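Local coordinates for erythrocyte membrane protein 1 (Plasmodium falciparum, PDB 2XU0) that probably binds receptors on the host cell surface; this chain is its N-terminal segment and first Duffy-binding-like domain, DBL1-alpha, at residues A[98-103]-A[139-144]; A[107-112]-A[131-136]. The protein carries 10 engineered substitutions. One frame throughout, in Å; residues are numbered along the deposited sequence.

Both contacts lie in the part of the chain between helix 78-81 and helix 154-175. From the N terminus, 98-103 comes first and 107-112 soon after; the chain then runs past the magnesium ligands S115, I118 and N121 and returns through 131-136, which carries the short helix 133-136, to 139-144. Contact 2 closes the inner loop of 18 residues, and contact 1 closes the outer loop of 35, so the two are nested. Their centres are 14 Å apart, and they touch where N103 O packs on A109 CB at 3.7 Å. The disulfide from C97 to C139, a residue of contact 1, ties the loop after helix 78-81 to the one after helix 133-136.

Contact 1 (A[98-103]-A[139-144]); sequences YGREQN and CDQNLE
R100 reaches from 98-103 to two carboxylates of 139-144, D140 and E144, and the three form a salt-bridge network. Its chain bends at chi2 (107°), which sets CD, and the guanidinium then meets D140 side-on, with two nitrogens on one oxygen: NE lies 3.0 Å from D140 OD1, and NH2 comes closer, 2.7 Å from that same OD1. OD1 is nearly in the guanidinium plane. NE meets it almost on the line of its C-O bond, whereas NH2 arrives on the syn side, 26° out of the carboxylate plane. NE also makes a weak hydrogen bond to I138 O. The two side chains cross at about a right angle. E144 approaches R100 tip to tip on an extended chain, its OE2 2.7 Å from R100 NH2 and tilted 20° from the guanidinium plane. NH2 is therefore shared by two acids, and the single positive charge probably offsets much of the repulsion between them.

Q141 packs on one face of the guanidinium, its CB 3.7 Å from the plane and over the centre, and its CG is 3.5 Å from R100 NH1. The rest of Q141 runs alongside Y98, pointing the same way, with NE2 near the plane of the ring at its edge, 3.5 Å from Y98 CD2. The Y98 carbonyl O also rests against Q141 CG.

The 3-10 turn 141-144 brings E144 round to the same arginine as D140. Helix 154-175 packs against this turn through N142 and L143, with N142 hydrogen-bonded to T164 and N160, while helix 216-231 meets D140, L143 and E144 through V217.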
# COMPACT_ATOMS: atom_id res chain seq x y z
N TYR A 98 20.03 4.39 3.66
CA TYR A 98 20.75 4.64 4.91
C TYR A 98 19.86 5.31 5.94
O TYR A 98 19.22 6.32 5.66
CB TYR A 98 22.02 5.48 4.67
CG TYR A 98 22.74 5.86 5.94
CD1 TYR A 98 23.37 4.89 6.73
CD2 TYR A 98 22.79 7.18 6.37
CE1 TYR A 98 24.04 5.23 7.90
CE2 TYR A 98 23.44 7.53 7.56
CZ TYR A 98 24.08 6.56 8.31
OH TYR A 98 24.73 6.89 9.47
N GLY A 99 19.87 4.74 7.14
CA GLY A 99 19.10 5.22 8.28
C GLY A 99 17.70 4.65 8.29
O GLY A 99 16.97 4.80 9.27
N ARG A 100 17.34 3.95 7.21
CA ARG A 100 16.01 3.36 7.11
C ARG A 100 15.94 1.95 7.61
O ARG A 100 16.80 1.12 7.32
CB ARG A 100 15.41 3.52 5.71
CG ARG A 100 14.78 4.90 5.54
CD ARG A 100 15.65 5.72 4.64
NE ARG A 100 15.20 7.10 4.50
CZ ARG A 100 15.73 8.11 5.18
NH1 ARG A 100 16.63 7.89 6.13
NH2 ARG A 100 15.35 9.36 4.93
N GLU A 101 14.89 1.70 8.38
CA GLU A 101 14.57 0.40 8.94
C GLU A 101 14.15 -0.51 7.80
O GLU A 101 13.59 -0.04 6.81
CB GLU A 101 13.39 0.53 9.94
CG GLU A 101 13.67 1.39 11.16
CD GLU A 101 12.50 1.57 12.11
OE1 GLU A 101 11.78 0.58 12.39
OE2 GLU A 101 12.31 2.71 12.60
N GLN A 102 14.47 -1.79 7.91
CA GLN A 102 14.10 -2.81 6.94
C GLN A 102 12.97 -3.58 7.59
O GLN A 102 12.42 -3.09 8.57
CB GLN A 102 15.31 -3.69 6.52
CG GLN A 102 16.08 -4.37 7.68
CD GLN A 102 17.06 -3.46 8.39
OE1 GLN A 102 17.87 -2.76 7.76
NE2 GLN A 102 16.99 -3.45 9.71
N ASN A 103 12.62 -4.76 7.08
CA ASN A 103 11.50 -5.54 7.62
C ASN A 103 10.16 -4.79 7.52
O ASN A 103 9.29 -4.93 8.37
CB ASN A 103 11.78 -6.14 9.02
CG ASN A 103 12.19 -7.59 8.98
OD1 ASN A 103 13.35 -7.94 9.25
ND2 ASN A 103 11.26 -8.47 8.61
N CYS A 139 13.23 4.42 0.76
CA CYS A 139 14.63 4.80 0.51
C CYS A 139 14.76 6.13 -0.22
O CYS A 139 15.11 6.15 -1.40
CB CYS A 139 15.38 3.68 -0.21
SG CYS A 139 15.42 2.11 0.70
N ASP A 140 14.54 7.25 0.51
CA ASP A 140 14.55 8.63 -0.01
C ASP A 140 15.71 9.50 0.51
O ASP A 140 15.78 10.69 0.19
CB ASP A 140 13.19 9.30 0.38
CG ASP A 140 13.01 9.59 1.88
OD1 ASP A 140 13.78 9.01 2.70
OD2 ASP A 140 12.08 10.32 2.24
N GLN A 141 16.61 8.91 1.31
CA GLN A 141 17.73 9.60 1.95
C GLN A 141 18.61 10.51 1.09
O GLN A 141 18.94 11.61 1.53
CB GLN A 141 18.51 8.65 2.84
CG GLN A 141 19.05 9.31 4.10
CD GLN A 141 20.53 9.55 4.05
OE1 GLN A 141 21.02 10.56 4.54
NE2 GLN A 141 21.28 8.60 3.49
N ASN A 142 18.88 10.12 -0.17
CA ASN A 142 19.68 10.90 -1.11
C ASN A 142 19.01 12.19 -1.52
O ASN A 142 19.70 13.17 -1.86
CB ASN A 142 20.01 10.06 -2.35
CG ASN A 142 18.80 9.62 -3.14
OD1 ASN A 142 17.89 8.93 -2.64
ND2 ASN A 142 18.77 10.01 -4.40
N LEU A 143 17.65 12.21 -1.48
CA LEU A 143 16.86 13.40 -1.81
C LEU A 143 16.93 14.46 -0.70
O LEU A 143 16.46 15.57 -0.92
CB LEU A 143 15.40 13.07 -2.21
CG LEU A 143 15.16 12.03 -3.34
CD1 LEU A 143 13.68 11.99 -3.72
CD2 LEU A 143 15.99 12.36 -4.59
N GLU A 144 17.57 14.14 0.46
CA GLU A 144 17.78 15.11 1.57
C GLU A 144 19.03 15.97 1.31
O GLU A 144 19.38 16.81 2.14
CB GLU A 144 17.93 14.39 2.92
CG GLU A 144 16.74 13.55 3.36
CD GLU A 144 16.87 12.97 4.75
OE1 GLU A 144 17.47 13.65 5.62
OE2 GLU A 144 16.38 11.84 4.98

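Contact 2 (A[107-112]-A[131-136]); sequences ENAEAY and APPRRR
Two backbone hydrogen bonds pair Y112 with A131 as an isolated antiparallel bridge. Y112 N donates to A131 O at 2.9 Å, and A131 N returns a bond to Y112 O at 2.8 Å. This hydrogen-bonded pair is a single bridge; after A131 the chain passes P132, at the N-cap position, into helix 133-136.

A third hydrogen bond uses a side chain. R136 NH1 donates to the carbonyl O of E110 at 3.0 Å; this oxygen lies close to the guanidinium plane, but the donor stands above the carbonyl plane, 63° out of it. The R136 chain turns at chi3 (83°), which swings NE away from the extended line of CB, CG and CD.

The same guanidinium is packed on by Y112, whose CB sits 3.5 Å above one face, offset toward its rim; the two side chains cross at about a right angle. In Y112, CG lies anti to the backbone N (chi1 180°), and beyond it the ring runs on to K117, whose N bonds to the OH.

Apolar packing fills the remainder. A109 CB meets P133 CB at 3.7 Å, P133 CD lies against A111 CA, and Y112 CB faces A131 CB more loosely, at 4.4 Å.

Y112 and A131 both touch I118, a magnesium ligand, so this isolated beta bridge, running straight into a helix whose first residue is P133, closes the neck of the loop that carries the magnesium site of the DBL1 domain.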
# COMPACT_ATOMS: atom_id res chain seq x y z
N GLU A 107 5.09 -9.05 9.91
CA GLU A 107 3.76 -9.14 10.50
C GLU A 107 3.47 -8.11 11.61
O GLU A 107 2.30 -7.78 11.87
CB GLU A 107 3.46 -10.59 10.97
CG GLU A 107 4.34 -11.10 12.11
CD GLU A 107 3.79 -12.32 12.83
OE1 GLU A 107 2.86 -12.17 13.65
OE2 GLU A 107 4.29 -13.44 12.56
N ASN A 108 4.54 -7.58 12.25
CA ASN A 108 4.40 -6.60 13.31
C ASN A 108 4.92 -5.21 12.95
O ASN A 108 4.97 -4.34 13.82
CB ASN A 108 4.98 -7.12 14.64
CG ASN A 108 4.17 -8.24 15.23
OD1 ASN A 108 4.69 -9.31 15.50
ND2 ASN A 108 2.87 -8.01 15.43
N ALA A 109 5.24 -4.97 11.66
CA ALA A 109 5.61 -3.64 11.16
C ALA A 109 4.31 -2.80 11.31
O ALA A 109 3.21 -3.24 10.97
CB ALA A 109 6.04 -3.71 9.71
N GLU A 110 4.44 -1.65 11.94
CA GLU A 110 3.29 -0.82 12.27
C GLU A 110 2.98 0.23 11.23
O GLU A 110 3.89 0.85 10.71
CB GLU A 110 3.49 -0.13 13.66
CG GLU A 110 4.52 -0.75 14.61
CD GLU A 110 5.97 -0.34 14.39
OE1 GLU A 110 6.45 0.55 15.14
OE2 GLU A 110 6.64 -0.94 13.52
N ALA A 111 1.70 0.50 11.01
CA ALA A 111 1.32 1.65 10.17
C ALA A 111 1.35 2.89 11.09
O ALA A 111 1.18 2.74 12.31
CB ALA A 111 -0.09 1.46 9.62
N TYR A 112 1.56 4.08 10.53
CA TYR A 112 1.51 5.34 11.29
C TYR A 112 0.21 6.08 10.92
O TYR A 112 0.07 6.50 9.77
CB TYR A 112 2.75 6.20 11.00
CG TYR A 112 2.73 7.51 11.77
CD1 TYR A 112 3.37 7.62 13.01
CD2 TYR A 112 2.01 8.60 11.31
CE1 TYR A 112 3.33 8.81 13.74
CE2 TYR A 112 1.93 9.78 12.04
CZ TYR A 112 2.61 9.89 13.25
OH TYR A 112 2.56 11.09 13.92
N ALA A 131 -0.12 5.95 7.07
CA ALA A 131 1.09 5.73 6.25
C ALA A 131 1.51 4.29 6.46
O ALA A 131 1.68 3.88 7.61
CB ALA A 131 2.20 6.70 6.65
N PRO A 132 1.55 3.46 5.39
CA PRO A 132 1.93 2.05 5.56
C PRO A 132 3.42 1.90 5.87
O PRO A 132 4.21 2.78 5.52
CB PRO A 132 1.57 1.41 4.21
CG PRO A 132 1.62 2.49 3.25
CD PRO A 132 1.38 3.80 3.96
N PRO A 133 3.83 0.82 6.55
CA PRO A 133 5.28 0.63 6.83
C PRO A 133 6.18 0.68 5.60
O PRO A 133 7.28 1.23 5.69
CB PRO A 133 5.34 -0.72 7.59
CG PRO A 133 4.05 -1.34 7.38
CD PRO A 133 3.03 -0.30 7.09
N ARG A 134 5.65 0.28 4.38
CA ARG A 134 6.42 0.40 3.14
C ARG A 134 6.75 1.88 2.89
O ARG A 134 7.85 2.19 2.48
CB ARG A 134 5.66 -0.25 1.95
CG ARG A 134 6.44 -0.29 0.61
CD ARG A 134 5.53 -0.29 -0.63
NE ARG A 134 4.32 0.51 -0.41
CZ ARG A 134 4.25 1.83 -0.52
NH1 ARG A 134 5.30 2.52 -0.96
NH2 ARG A 134 3.14 2.47 -0.20
N ARG A 135 5.81 2.80 3.19
CA ARG A 135 6.05 4.23 2.99
C ARG A 135 6.97 4.78 4.05
O ARG A 135 7.86 5.56 3.72
CB ARG A 135 4.72 5.07 2.93
CG ARG A 135 4.90 6.60 3.02
CD ARG A 135 5.52 7.19 1.75
NE ARG A 135 5.91 8.60 1.90
CZ ARG A 135 7.08 9.04 2.36
NH1 ARG A 135 8.01 8.18 2.77
NH2 ARG A 135 7.34 10.33 2.41
N ARG A 136 6.68 4.51 5.32
CA ARG A 136 7.44 5.03 6.48
C ARG A 136 8.97 4.91 6.30
O ARG A 136 9.70 5.87 6.55
CB ARG A 136 7.02 4.28 7.75
CG ARG A 136 5.64 4.61 8.27
CD ARG A 136 5.37 3.85 9.55
NE ARG A 136 5.97 4.56 10.68
CZ ARG A 136 5.75 4.26 11.96
NH1 ARG A 136 4.95 3.24 12.27
NH2 ARG A 136 6.31 4.96 12.92